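Local coordinates for protein gamma-glutamyltranspeptidase (Streptomyces lincolnensis, PDB 6J3A) that probably acts on gamma-glutamyl or related amide bonds as a homologue of LmbA within the gamma-glutamyltranspeptidase family of Ntn hydrolases, at residues V306-E317 with W538-S546; V344-L352 with L571-T579. All blocks are in the same frame, centred on the assembly; numbering follows the deposited sequence.

Followed from the N terminus, the first of the four segments is 306-317 of contact 1, on helix 299-319, and soon afterwards comes the irregular loop 344-352 of contact 2. The chain then runs through several core strands, among them 424-428 and 493-499, before returning: strand 538-540 and the loop behind it close contact 1 over 220 residues, and the turn between helix 565-573 and strand 577-581 closes contact 2 over 218. The two closures therefore cross rather than nest. Strands 538-540 and 577-581 are the outer members of one small mixed sheet, centred on 556-560, so both contacts fasten that sheet to earlier chain. They also meet, Glu-307 OE2 probably accepting a hydrogen bond from Ser-349 N.

Contact 1. Residues V306-E317 with W538-S546; sequences VEGCKLAMADRE and WHNDSFPGS
Met-313 and Phe-543 meet by methyl on ring: CE lies 3.5 Å from the centroid of the Phe-543 ring, 20° off its normal, a CH-pi contact, while SD stands above the same face at 4.7 Å from the centroid, a longer Met-aromatic approach. The Met-313 chain, bent at chi2 (-59°) and again at chi3, brings this methyl over the phenyl ring and also against one face of the Arg-316 guanidinium. Toward the N-terminal end of the helical segment, Val-306 CG2 packs 3.6 Å from Trp-538 NE1, and Asn-540 presents ND2 to Cys-309 SG at 3.2 Å. The other amide atom, Asn-540 OD1, accepts from Ser-542 N at 3.0 Å in the carbonyl plane, an Asx turn that fixes the amide's rotation, next to an inverse gamma turn centred on Ser-542. Helix 299-319 thus packs against a strand at the border of a small mixed sheet, crossing it at -44°. Lys-310 lays its methylenes beside Asn-540 and Ser-542, its NZ drawn off by a salt bridge to Glu-307 OE1. Farther along, water bridges Arg-316 NH1 weakly to Pro-544 O; Asp-504 pairs with Arg-316, and Arg-480 with Glu-317, whose OE1 lies 3.4 Å from Pro-544 CG.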
ATOM      1  N   VAL A 306      -0.253  -6.492  30.608  1.00 35.92           N
ATOM      2  CA  VAL A 306       1.186  -6.705  30.857  1.00 36.30           C
ATOM      3  C   VAL A 306       1.374  -7.795  31.925  1.00 35.62           C
ATOM      4  O   VAL A 306       2.069  -8.798  31.718  1.00 32.67           O
ATOM      5  CB  VAL A 306       1.890  -5.377  31.250  1.00 37.31           C
ATOM      6  CG1 VAL A 306       3.317  -5.601  31.760  1.00 37.82           C
ATOM      7  CG2 VAL A 306       1.914  -4.426  30.059  1.00 36.46           C
ATOM      8  N   GLU A 307       0.726  -7.593  33.062  1.00 35.37           N
ATOM      9  CA  GLU A 307       0.780  -8.568  34.147  1.00 35.21           C
ATOM     10  C   GLU A 307       0.263  -9.942  33.703  1.00 33.68           C
ATOM     11  O   GLU A 307       0.870 -10.967  34.012  1.00 33.77           O
ATOM     12  CB  GLU A 307       0.013  -8.049  35.373  1.00 34.92           C
ATOM     13  CG  GLU A 307       0.608  -6.785  35.982  1.00 34.50           C
ATOM     14  CD  GLU A 307       2.099  -6.908  36.171  1.00 35.23           C
ATOM     15  OE1 GLU A 307       2.842  -6.343  35.343  1.00 33.98           O
ATOM     16  OE2 GLU A 307       2.520  -7.616  37.117  1.00 36.15           O
ATOM     17  N   GLY A 308      -0.836  -9.953  32.963  1.00 31.78           N
ATOM     18  CA  GLY A 308      -1.375 -11.192  32.403  1.00 31.58           C
ATOM     19  C   GLY A 308      -0.395 -11.882  31.469  1.00 31.59           C
ATOM     20  O   GLY A 308      -0.210 -13.095  31.539  1.00 31.28           O
ATOM     21  N   CYS A 309       0.246 -11.096  30.606  1.00 32.75           N
ATOM     22  CA  CYS A 309       1.300 -11.591  29.720  1.00 32.08           C
ATOM     23  C   CYS A 309       2.484 -12.217  30.476  1.00 32.75           C
ATOM     24  O   CYS A 309       2.950 -13.299  30.103  1.00 32.27           O
ATOM     25  CB  CYS A 309       1.790 -10.474  28.818  1.00 31.39           C
ATOM     26  SG  CYS A 309       3.174 -10.963  27.775  1.00 31.11           S
ATOM     27  N   LYS A 310       2.952 -11.544  31.530  1.00 33.16           N
ATOM     28  CA  LYS A 310       4.015 -12.090  32.397  1.00 33.72           C
ATOM     29  C   LYS A 310       3.660 -13.479  32.927  1.00 33.43           C
ATOM     30  O   LYS A 310       4.459 -14.405  32.841  1.00 33.94           O
ATOM     31  CB  LYS A 310       4.339 -11.128  33.561  1.00 34.76           C
ATOM     32  CG  LYS A 310       5.432 -10.113  33.216  1.00 35.81           C
ATOM     33  CD  LYS A 310       5.033  -8.659  33.414  1.00 36.06           C
ATOM     34  CE  LYS A 310       5.667  -8.024  34.626  1.00 36.54           C
ATOM     35  NZ  LYS A 310       5.469  -6.548  34.586  1.00 37.19           N
ATOM     36  N   LEU A 311       2.446 -13.621  33.440  1.00 33.23           N
ATOM     37  CA  LEU A 311       1.993 -14.888  33.996  1.00 32.33           C
ATOM     38  C   LEU A 311       1.855 -15.960  32.922  1.00 31.84           C
ATOM     39  O   LEU A 311       2.138 -17.123  33.179  1.00 33.09           O
ATOM     40  CB  LEU A 311       0.661 -14.708  34.731  1.00 32.67           C
ATOM     41  CG  LEU A 311       0.633 -13.725  35.910  1.00 32.59           C
ATOM     42  CD1 LEU A 311      -0.794 -13.500  36.376  1.00 32.45           C
ATOM     43  CD2 LEU A 311       1.495 -14.204  37.065  1.00 32.81           C
ATOM     44  N   ALA A 312       1.410 -15.581  31.727  1.00 31.06           N
ATOM     45  CA  ALA A 312       1.293 -16.551  30.629  1.00 30.32           C
ATOM     46  C   ALA A 312       2.667 -16.974  30.129  1.00 30.00           C
ATOM     47  O   ALA A 312       2.858 -18.132  29.785  1.00 30.66           O
ATOM     48  CB  ALA A 312       0.455 -15.998  29.487  1.00 29.82           C
ATOM     49  N   MET A 313       3.617 -16.041  30.103  1.00 30.03           N
ATOM     50  CA  MET A 313       4.990 -16.327  29.663  1.00 30.53           C
ATOM     51  C   MET A 313       5.731 -17.258  30.616  1.00 30.59           C
ATOM     52  O   MET A 313       6.490 -18.127  30.198  1.00 31.66           O
ATOM     53  CB  MET A 313       5.769 -15.022  29.485  1.00 31.15           C
ATOM     54  CG  MET A 313       5.369 -14.242  28.243  1.00 32.74           C
ATOM     55  SD  MET A 313       5.571 -15.133  26.676  1.00 35.10           S
ATOM     56  CE  MET A 313       6.930 -14.222  25.969  1.00 36.21           C
ATOM     57  N   ALA A 314       5.498 -17.062  31.904  1.00 31.55           N
ATOM     58  CA  ALA A 314       6.020 -17.937  32.945  1.00 31.34           C
ATOM     59  C   ALA A 314       5.601 -19.373  32.712  1.00 30.24           C
ATOM     60  O   ALA A 314       6.406 -20.294  32.842  1.00 29.42           O
ATOM     61  CB  ALA A 314       5.526 -17.467  34.304  1.00 31.27           C
ATOM     62  N   ASP A 315       4.329 -19.540  32.375  1.00 30.48           N
ATOM     63  CA  ASP A 315       3.768 -20.857  32.075  1.00 30.36           C
ATOM     64  C   ASP A 315       4.371 -21.408  30.790  1.00 30.57           C
ATOM     65  O   ASP A 315       4.666 -22.591  30.714  1.00 29.19           O
ATOM     66  CB  ASP A 315       2.233 -20.806  31.978  1.00 30.11           C
ATOM     67  CG  ASP A 315       1.532 -20.975  33.339  1.00 30.44           C
ATOM     68  OD1 ASP A 315       2.196 -21.301  34.358  1.00 29.58           O
ATOM     69  OD2 ASP A 315       0.285 -20.799  33.374  1.00 30.41           O
ATOM     70  N   ARG A 316       4.564 -20.539  29.796  1.00 32.22           N
ATOM     71  CA  ARG A 316       5.286 -20.894  28.569  1.00 32.80           C
ATOM     72  C   ARG A 316       6.672 -21.499  28.856  1.00 33.99           C
ATOM     73  O   ARG A 316       7.023 -22.563  28.342  1.00 33.70           O
ATOM     74  CB  ARG A 316       5.435 -19.678  27.667  1.00 32.74           C
ATOM     75  CG  ARG A 316       6.077 -19.986  26.322  1.00 33.37           C
ATOM     76  CD  ARG A 316       6.544 -18.734  25.608  1.00 34.05           C
ATOM     77  NE  ARG A 316       7.872 -18.297  26.051  1.00 34.79           N
ATOM     78  CZ  ARG A 316       8.635 -17.398  25.429  1.00 34.69           C
ATOM     79  NH1 ARG A 316       9.827 -17.083  25.928  1.00 35.49           N
ATOM     80  NH2 ARG A 316       8.233 -16.825  24.301  1.00 34.78           N
ATOM     81  N   GLU A 317       7.445 -20.799  29.678  1.00 34.17           N
ATOM     82  CA  GLU A 317       8.789 -21.235  30.049  1.00 35.31           C
ATOM     83  C   GLU A 317       8.809 -22.547  30.832  1.00 34.13           C
ATOM     84  O   GLU A 317       9.631 -23.432  30.572  1.00 34.72           O
ATOM     85  CB  GLU A 317       9.477 -20.158  30.890  1.00 36.88           C
ATOM     86  CG  GLU A 317      10.956 -20.428  31.145  1.00 37.65           C
ATOM     87  CD  GLU A 317      11.722 -20.660  29.858  1.00 37.52           C
ATOM     88  OE1 GLU A 317      11.593 -19.828  28.937  1.00 38.15           O
ATOM     89  OE2 GLU A 317      12.420 -21.683  29.746  1.00 38.86           O
ATOM     90  N   TRP A 538       3.068  -2.224  22.425  1.00 29.71           N
ATOM     91  CA  TRP A 538       4.032  -2.343  23.523  1.00 30.07           C
ATOM     92  C   TRP A 538       4.382  -3.808  23.742  1.00 29.85           C
ATOM     93  O   TRP A 538       3.700  -4.686  23.239  1.00 29.09           O
ATOM     94  CB  TRP A 538       3.440  -1.769  24.824  1.00 31.23           C
ATOM     95  CG  TRP A 538       2.272  -2.608  25.363  1.00 32.60           C
ATOM     96  CD1 TRP A 538       2.328  -3.585  26.324  1.00 32.97           C
ATOM     97  CD2 TRP A 538       0.910  -2.564  24.925  1.00 33.42           C
ATOM     98  NE1 TRP A 538       1.083  -4.138  26.519  1.00 33.17           N
ATOM     99  CE2 TRP A 538       0.195  -3.530  25.674  1.00 33.78           C
ATOM    100  CE3 TRP A 538       0.218  -1.798  23.975  1.00 34.43           C
ATOM    101  CZ2 TRP A 538      -1.175  -3.751  25.500  1.00 34.10           C
ATOM    102  CZ3 TRP A 538      -1.154  -2.013  23.807  1.00 33.99           C
ATOM    103  CH2 TRP A 538      -1.831  -2.986  24.564  1.00 34.35           C
ATOM    104  N   HIS A 539       5.426  -4.053  24.527  1.00 30.65           N
ATOM    105  CA  HIS A 539       5.797  -5.412  24.963  1.00 30.39           C
ATOM    106  C   HIS A 539       6.521  -5.347  26.286  1.00 30.61           C
ATOM    107  O   HIS A 539       7.023  -4.289  26.655  1.00 31.17           O
ATOM    108  CB  HIS A 539       6.701  -6.101  23.938  1.00 29.55           C
ATOM    109  CG  HIS A 539       8.103  -5.565  23.893  1.00 29.33           C
ATOM    110  ND1 HIS A 539       9.182  -6.245  24.418  1.00 29.44           N
ATOM    111  CD2 HIS A 539       8.604  -4.424  23.368  1.00 29.33           C
ATOM    112  CE1 HIS A 539      10.282  -5.542  24.216  1.00 29.24           C
ATOM    113  NE2 HIS A 539       9.958  -4.431  23.584  1.00 28.90           N
ATOM    114  N   ASN A 540       6.585  -6.480  26.982  1.00 31.40           N
ATOM    115  CA  ASN A 540       7.470  -6.630  28.147  1.00 32.10           C
ATOM    116  C   ASN A 540       8.587  -7.636  27.873  1.00 32.24           C
ATOM    117  O   ASN A 540       8.496  -8.430  26.931  1.00 29.76           O
ATOM    118  CB  ASN A 540       6.671  -6.998  29.407  1.00 31.92           C
ATOM    119  CG  ASN A 540       6.313  -8.472  29.485  1.00 31.41           C
ATOM    120  OD1 ASN A 540       7.142  -9.304  29.852  1.00 31.97           O
ATOM    121  ND2 ASN A 540       5.063  -8.795  29.187  1.00 30.15           N
ATOM    122  N   ASP A 541       9.626  -7.587  28.708  1.00 33.91           N
ATOM    123  CA  ASP A 541      10.761  -8.530  28.631  1.00 36.18           C
ATOM    124  C   ASP A 541      11.035  -9.201  29.981  1.00 36.44           C
ATOM    125  O   ASP A 541      12.168  -9.609  30.262  1.00 37.87           O
ATOM    126  CB  ASP A 541      12.042  -7.825  28.152  1.00 37.69           C
ATOM    127  CG  ASP A 541      12.016  -7.465  26.681  1.00 38.13           C
ATOM    128  OD1 ASP A 541      11.710  -8.332  25.825  1.00 40.36           O
ATOM    129  OD2 ASP A 541      12.344  -6.301  26.391  1.00 38.02           O
ATOM    130  N   SER A 542       9.997  -9.345  30.802  1.00 35.59           N
ATOM    131  CA  SER A 542      10.140  -9.913  32.146  1.00 35.04           C
ATOM    132  C   SER A 542       9.916 -11.429  32.144  1.00 34.54           C
ATOM    133  O   SER A 542       8.991 -11.947  32.754  1.00 32.90           O
ATOM    134  CB  SER A 542       9.210  -9.204  33.131  1.00 34.66           C
ATOM    135  OG  SER A 542       9.528  -9.564  34.457  1.00 34.16           O
ATOM    136  N   PHE A 543      10.821 -12.117  31.462  1.00 36.47           N
ATOM    137  CA  PHE A 543      10.827 -13.579  31.314  1.00 37.58           C
ATOM    138  C   PHE A 543      12.115 -13.933  30.555  1.00 38.85           C
ATOM    139  O   PHE A 543      12.667 -13.067  29.873  1.00 41.14           O
ATOM    140  CB  PHE A 543       9.607 -14.047  30.516  1.00 37.37           C
ATOM    141  CG  PHE A 543       9.445 -13.333  29.208  1.00 38.36           C
ATOM    142  CD1 PHE A 543      10.215 -13.699  28.103  1.00 39.17           C
ATOM    143  CD2 PHE A 543       8.556 -12.273  29.085  1.00 37.94           C
ATOM    144  CE1 PHE A 543      10.101 -13.024  26.903  1.00 39.70           C
ATOM    145  CE2 PHE A 543       8.425 -11.603  27.882  1.00 38.51           C
ATOM    146  CZ  PHE A 543       9.200 -11.977  26.789  1.00 39.77           C
ATOM    147  N   PRO A 544      12.602 -15.186  30.651  1.00 39.27           N
ATOM    148  CA  PRO A 544      13.811 -15.548  29.889  1.00 38.74           C
ATOM    149  C   PRO A 544      13.577 -15.582  28.377  1.00 39.11           C
ATOM    150  O   PRO A 544      12.680 -16.294  27.903  1.00 39.76           O
ATOM    151  CB  PRO A 544      14.152 -16.952  30.401  1.00 38.60           C
ATOM    152  CG  PRO A 544      12.897 -17.461  31.000  1.00 38.95           C
ATOM    153  CD  PRO A 544      12.179 -16.271  31.550  1.00 39.55           C
ATOM    154  N   GLY A 545      14.387 -14.816  27.643  1.00 37.48           N
ATOM    155  CA  GLY A 545      14.257 -14.719  26.196  1.00 36.22           C
ATOM    156  C   GLY A 545      14.558 -16.039  25.506  1.00 35.33           C
ATOM    157  O   GLY A 545      15.322 -16.857  26.028  1.00 36.19           O
ATOM    158  N   SER A 546      13.948 -16.239  24.341  1.00 32.72           N
ATOM    159  CA  SER A 546      14.174 -17.432  23.519  1.00 32.12           C
ATOM    160  C   SER A 546      15.562 -17.501  22.836  1.00 31.55           C
ATOM    161  O   SER A 546      16.005 -18.597  22.471  1.00 29.28           O
ATOM    162  CB  SER A 546      13.065 -17.562  22.467  1.00 31.44           C
ATOM    163  OG  SER A 546      11.858 -18.007  23.074  1.00 31.62           O
TER
HETATM  164  O   HOH W   1       9.688 -17.093  28.570  1.00 36.82           O
HETATM  165  O   HOH W   2      13.278 -18.925  27.039  1.00 33.48           O

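Contact 2. Residues V344-L352 with L571-T579; sequences VGDKASHEL and LRRRGHEVT
Ala-348 and Gly-575 face each other where loop 344-352 passes a helix end, and Ala-348 N donates to Arg-574 O at 2.7 Å, nearly in line with the carbonyl bond though bent to 139° at the hydrogen. Gly-575, at positive phi, is the C' residue of the Schellman motif that ends helix 565-573. The Ala-348 methyl does the packing: CB sits 3.4 Å from the centroid of the His-576 ring, over the face, in a CH-pi contact. His-303 of helix 299-319 bonds to that ring's NE2. With CG opposite the carbonyl carbon (chi1 -72°), the His-350 ring swings across to Gly-575 O, NE2 at 2.8 Å in a nearly straight bond (174°) lying in the imidazole plane; CE1 rests 3.8 Å from Glu-577 CG. A leucine in place of His-350 would probably leave Gly-575 O without this donor. Arg-574 NE gives a weak bond of 3.3 Å to Asp-346 O, its NH1 being held by Asp-300, and Lys-347 NZ another weak one to Arg-573 O. All four bonds across end on backbone carbonyls, three of them at residues 573-575, an arrangement that may partly offset the negative helix end, with Gly-575 O just beyond it.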
ATOM      1  N   VAL A 344      -2.757 -11.031  39.389  1.00 41.74           N
ATOM      2  CA  VAL A 344      -2.657  -9.668  38.863  1.00 40.87           C
ATOM      3  C   VAL A 344      -2.935  -8.716  40.031  1.00 40.76           C
ATOM      4  O   VAL A 344      -4.044  -8.694  40.560  1.00 40.84           O
ATOM      5  CB  VAL A 344      -3.656  -9.403  37.707  1.00 39.67           C
ATOM      6  CG1 VAL A 344      -3.482  -7.997  37.149  1.00 38.85           C
ATOM      7  CG2 VAL A 344      -3.486 -10.416  36.579  1.00 38.82           C
ATOM      8  N   GLY A 345      -1.921  -7.957  40.434  1.00 40.57           N
ATOM      9  CA  GLY A 345      -2.025  -7.023  41.556  1.00 41.85           C
ATOM     10  C   GLY A 345      -1.979  -5.595  41.068  1.00 43.01           C
ATOM     11  O   GLY A 345      -1.772  -5.344  39.883  1.00 43.59           O
ATOM     12  N   ASP A 346      -2.177  -4.660  41.990  1.00 45.00           N
ATOM     13  CA  ASP A 346      -2.091  -3.229  41.686  1.00 46.18           C
ATOM     14  C   ASP A 346      -0.710  -2.829  41.174  1.00 45.41           C
ATOM     15  O   ASP A 346      -0.598  -1.945  40.320  1.00 44.01           O
ATOM     16  CB  ASP A 346      -2.430  -2.397  42.924  1.00 48.49           C
ATOM     17  CG  ASP A 346      -3.901  -2.492  43.321  1.00 51.54           C
ATOM     18  OD1 ASP A 346      -4.708  -3.135  42.605  1.00 50.52           O
ATOM     19  OD2 ASP A 346      -4.250  -1.915  44.375  1.00 55.17           O
ATOM     20  N   LYS A 347       0.320  -3.483  41.712  1.00 45.83           N
ATOM     21  CA  LYS A 347       1.719  -3.236  41.348  1.00 45.28           C
ATOM     22  C   LYS A 347       2.248  -4.216  40.294  1.00 43.18           C
ATOM     23  O   LYS A 347       1.703  -5.306  40.073  1.00 41.16           O
ATOM     24  CB  LYS A 347       2.621  -3.259  42.595  1.00 47.69           C
ATOM     25  CG  LYS A 347       3.050  -1.883  43.093  1.00 50.52           C
ATOM     26  CD  LYS A 347       1.884  -0.946  43.413  1.00 52.26           C
ATOM     27  CE  LYS A 347       2.328   0.297  44.194  1.00 54.09           C
ATOM     28  NZ  LYS A 347       3.570   0.957  43.679  1.00 55.99           N
ATOM     29  N   ALA A 348       3.328  -3.795  39.652  1.00 41.23           N
ATOM     30  CA  ALA A 348       3.931  -4.547  38.567  1.00 39.59           C
ATOM     31  C   ALA A 348       4.818  -5.625  39.165  1.00 38.38           C
ATOM     32  O   ALA A 348       5.640  -5.339  40.041  1.00 38.86           O
ATOM     33  CB  ALA A 348       4.748  -3.621  37.682  1.00 39.06           C
ATOM     34  N   SER A 349       4.630  -6.856  38.703  1.00 36.18           N
ATOM     35  CA  SER A 349       5.465  -7.981  39.092  1.00 36.14           C
ATOM     36  C   SER A 349       6.840  -7.901  38.401  1.00 37.04           C
ATOM     37  O   SER A 349       6.928  -7.601  37.214  1.00 36.53           O
ATOM     38  CB  SER A 349       4.764  -9.298  38.734  1.00 36.01           C
ATOM     39  OG  SER A 349       5.507 -10.430  39.172  1.00 36.19           O
ATOM     40  N   HIS A 350       7.901  -8.156  39.167  1.00 37.86           N
ATOM     41  CA  HIS A 350       9.272  -8.301  38.652  1.00 38.60           C
ATOM     42  C   HIS A 350       9.731  -9.764  38.725  1.00 39.63           C
ATOM     43  O   HIS A 350      10.908 -10.068  38.525  1.00 40.14           O
ATOM     44  CB  HIS A 350      10.219  -7.428  39.477  1.00 38.43           C
ATOM     45  CG  HIS A 350      10.060  -5.965  39.224  1.00 39.70           C
ATOM     46  ND1 HIS A 350      11.130  -5.136  38.961  1.00 40.41           N
ATOM     47  CD2 HIS A 350       8.956  -5.181  39.180  1.00 41.20           C
ATOM     48  CE1 HIS A 350      10.694  -3.903  38.780  1.00 41.03           C
ATOM     49  NE2 HIS A 350       9.379  -3.902  38.905  1.00 41.31           N
ATOM     50  N   GLU A 351       8.781 -10.659  38.991  1.00 41.34           N
ATOM     51  CA  GLU A 351       9.041 -12.047  39.339  1.00 42.22           C
ATOM     52  C   GLU A 351       8.478 -12.939  38.240  1.00 41.78           C
ATOM     53  O   GLU A 351       7.438 -12.628  37.639  1.00 41.27           O
ATOM     54  CB  GLU A 351       8.364 -12.381  40.676  1.00 44.37           C
ATOM     55  CG  GLU A 351       9.147 -11.982  41.927  1.00 47.06           C
ATOM     56  CD  GLU A 351       9.228 -10.477  42.150  1.00 49.57           C
ATOM     57  OE1 GLU A 351       8.167  -9.817  42.230  1.00 52.68           O
ATOM     58  OE2 GLU A 351      10.356  -9.946  42.257  1.00 52.70           O
ATOM     59  N   LEU A 352       9.172 -14.039  37.972  1.00 40.62           N
ATOM     60  CA  LEU A 352       8.653 -15.069  37.083  1.00 40.73           C
ATOM     61  C   LEU A 352       7.831 -16.037  37.931  1.00 40.87           C
ATOM     62  O   LEU A 352       8.366 -16.649  38.850  1.00 41.45           O
ATOM     63  CB  LEU A 352       9.796 -15.800  36.383  1.00 39.53           C
ATOM     64  CG  LEU A 352       9.374 -16.723  35.240  1.00 39.24           C
ATOM     65  CD1 LEU A 352       8.864 -15.894  34.072  1.00 39.28           C
ATOM     66  CD2 LEU A 352      10.534 -17.601  34.794  1.00 39.61           C
ATOM     67  N   LEU A 571       2.115   3.646  34.648  1.00 50.17           N
ATOM     68  CA  LEU A 571       2.847   2.395  34.792  1.00 47.71           C
ATOM     69  C   LEU A 571       4.075   2.521  35.702  1.00 47.79           C
ATOM     70  O   LEU A 571       4.319   1.625  36.507  1.00 48.85           O
ATOM     71  CB  LEU A 571       3.243   1.855  33.413  1.00 45.65           C
ATOM     72  CG  LEU A 571       2.076   1.548  32.466  1.00 43.86           C
ATOM     73  CD1 LEU A 571       2.554   1.148  31.082  1.00 42.68           C
ATOM     74  CD2 LEU A 571       1.185   0.460  33.021  1.00 44.06           C
ATOM     75  N   ARG A 572       4.828   3.622  35.607  1.00 49.10           N
ATOM     76  CA  ARG A 572       6.024   3.792  36.471  1.00 52.36           C
ATOM     77  C   ARG A 572       5.567   3.868  37.919  1.00 51.73           C
ATOM     78  O   ARG A 572       6.205   3.310  38.814  1.00 52.53           O
ATOM     79  CB  ARG A 572       6.890   5.039  36.187  1.00 54.04           C
ATOM     80  CG  ARG A 572       6.770   5.727  34.846  1.00 55.98           C
ATOM     81  CD  ARG A 572       7.854   6.780  34.665  1.00 57.23           C
ATOM     82  NE  ARG A 572       8.788   6.401  33.605  1.00 58.79           N
ATOM     83  CZ  ARG A 572       8.687   6.762  32.323  1.00 61.00           C
ATOM     84  NH1 ARG A 572       9.602   6.344  31.446  1.00 61.06           N
ATOM     85  NH2 ARG A 572       7.686   7.543  31.901  1.00 60.47           N
ATOM     86  N   ARG A 573       4.459   4.572  38.116  1.00 50.50           N
ATOM     87  CA  ARG A 573       3.797   4.695  39.411  1.00 53.13           C
ATOM     88  C   ARG A 573       3.425   3.330  40.013  1.00 50.36           C
ATOM     89  O   ARG A 573       3.528   3.111  41.224  1.00 48.88           O
ATOM     90  CB  ARG A 573       2.532   5.533  39.246  1.00 56.26           C
ATOM     91  CG  ARG A 573       2.175   6.373  40.449  1.00 59.48           C
ATOM     92  CD  ARG A 573       0.668   6.533  40.513  1.00 61.06           C
ATOM     93  NE  ARG A 573       0.025   5.299  40.962  1.00 63.35           N
ATOM     94  CZ  ARG A 573      -1.246   4.954  40.741  1.00 62.15           C
ATOM     95  NH1 ARG A 573      -2.078   5.731  40.052  1.00 62.29           N
ATOM     96  NH2 ARG A 573      -1.691   3.798  41.215  1.00 62.21           N
ATOM     97  N   ARG A 574       2.998   2.424  39.140  1.00 48.34           N
ATOM     98  CA  ARG A 574       2.666   1.044  39.501  1.00 47.62           C
ATOM     99  C   ARG A 574       3.865   0.080  39.459  1.00 46.82           C
ATOM    100  O   ARG A 574       3.686  -1.141  39.448  1.00 48.47           O
ATOM    101  CB  ARG A 574       1.533   0.552  38.595  1.00 48.18           C
ATOM    102  CG  ARG A 574       0.282   1.410  38.719  1.00 49.49           C
ATOM    103  CD  ARG A 574      -0.745   1.155  37.633  1.00 51.25           C
ATOM    104  NE  ARG A 574      -1.793   0.246  38.098  1.00 54.90           N
ATOM    105  CZ  ARG A 574      -3.081   0.292  37.749  1.00 56.44           C
ATOM    106  NH1 ARG A 574      -3.544   1.211  36.900  1.00 57.41           N
ATOM    107  NH2 ARG A 574      -3.928  -0.598  38.264  1.00 57.04           N
ATOM    108  N   GLY A 575       5.077   0.631  39.441  1.00 46.20           N
ATOM    109  CA  GLY A 575       6.311  -0.132  39.625  1.00 44.51           C
ATOM    110  C   GLY A 575       6.895  -0.769  38.384  1.00 43.50           C
ATOM    111  O   GLY A 575       7.808  -1.590  38.489  1.00 44.59           O
ATOM    112  N   HIS A 576       6.383  -0.408  37.212  1.00 43.01           N
ATOM    113  CA  HIS A 576       6.976  -0.854  35.953  1.00 42.40           C
ATOM    114  C   HIS A 576       8.284  -0.123  35.701  1.00 43.18           C
ATOM    115  O   HIS A 576       8.401   1.064  36.007  1.00 43.17           O
ATOM    116  CB  HIS A 576       6.042  -0.574  34.783  1.00 41.00           C
ATOM    117  CG  HIS A 576       4.781  -1.380  34.810  1.00 40.17           C
ATOM    118  ND1 HIS A 576       4.674  -2.605  34.188  1.00 38.70           N
ATOM    119  CD2 HIS A 576       3.574  -1.137  35.373  1.00 38.82           C
ATOM    120  CE1 HIS A 576       3.458  -3.085  34.375  1.00 38.01           C
ATOM    121  NE2 HIS A 576       2.771  -2.215  35.093  1.00 37.38           N
ATOM    122  N   GLU A 577       9.261  -0.845  35.162  1.00 43.97           N
ATOM    123  CA  GLU A 577      10.463  -0.233  34.602  1.00 45.27           C
ATOM    124  C   GLU A 577      10.225   0.030  33.105  1.00 44.14           C
ATOM    125  O   GLU A 577      10.426  -0.839  32.254  1.00 43.63           O
ATOM    126  CB  GLU A 577      11.691  -1.117  34.849  1.00 46.91           C
ATOM    127  CG  GLU A 577      12.019  -1.323  36.334  1.00 48.83           C
ATOM    128  CD  GLU A 577      12.319  -0.032  37.097  1.00 49.46           C
ATOM    129  OE1 GLU A 577      11.974   0.041  38.301  1.00 48.10           O
ATOM    130  OE2 GLU A 577      12.892   0.910  36.498  1.00 49.37           O
ATOM    131  N   VAL A 578       9.787   1.251  32.812  1.00 42.38           N
ATOM    132  CA  VAL A 578       9.311   1.633  31.487  1.00 41.83           C
ATOM    133  C   VAL A 578      10.409   2.240  30.621  1.00 40.72           C
ATOM    134  O   VAL A 578      10.975   3.283  30.959  1.00 39.31           O
ATOM    135  CB  VAL A 578       8.168   2.664  31.597  1.00 43.15           C
ATOM    136  CG1 VAL A 578       7.699   3.138  30.223  1.00 42.90           C
ATOM    137  CG2 VAL A 578       6.999   2.075  32.369  1.00 44.01           C
ATOM    138  N   THR A 579      10.676   1.594  29.491  1.00 40.62           N
ATOM    139  CA  THR A 579      11.525   2.161  28.446  1.00 41.24           C
ATOM    140  C   THR A 579      10.607   2.737  27.352  1.00 40.15           C
ATOM    141  O   THR A 579       9.724   2.040  26.843  1.00 39.38           O
ATOM    142  CB  THR A 579      12.489   1.104  27.858  1.00 42.19           C
ATOM    143  OG1 THR A 579      13.137   0.388  28.915  1.00 40.02           O
ATOM    144  CG2 THR A 579      13.559   1.760  27.022  1.00 44.20           C
TER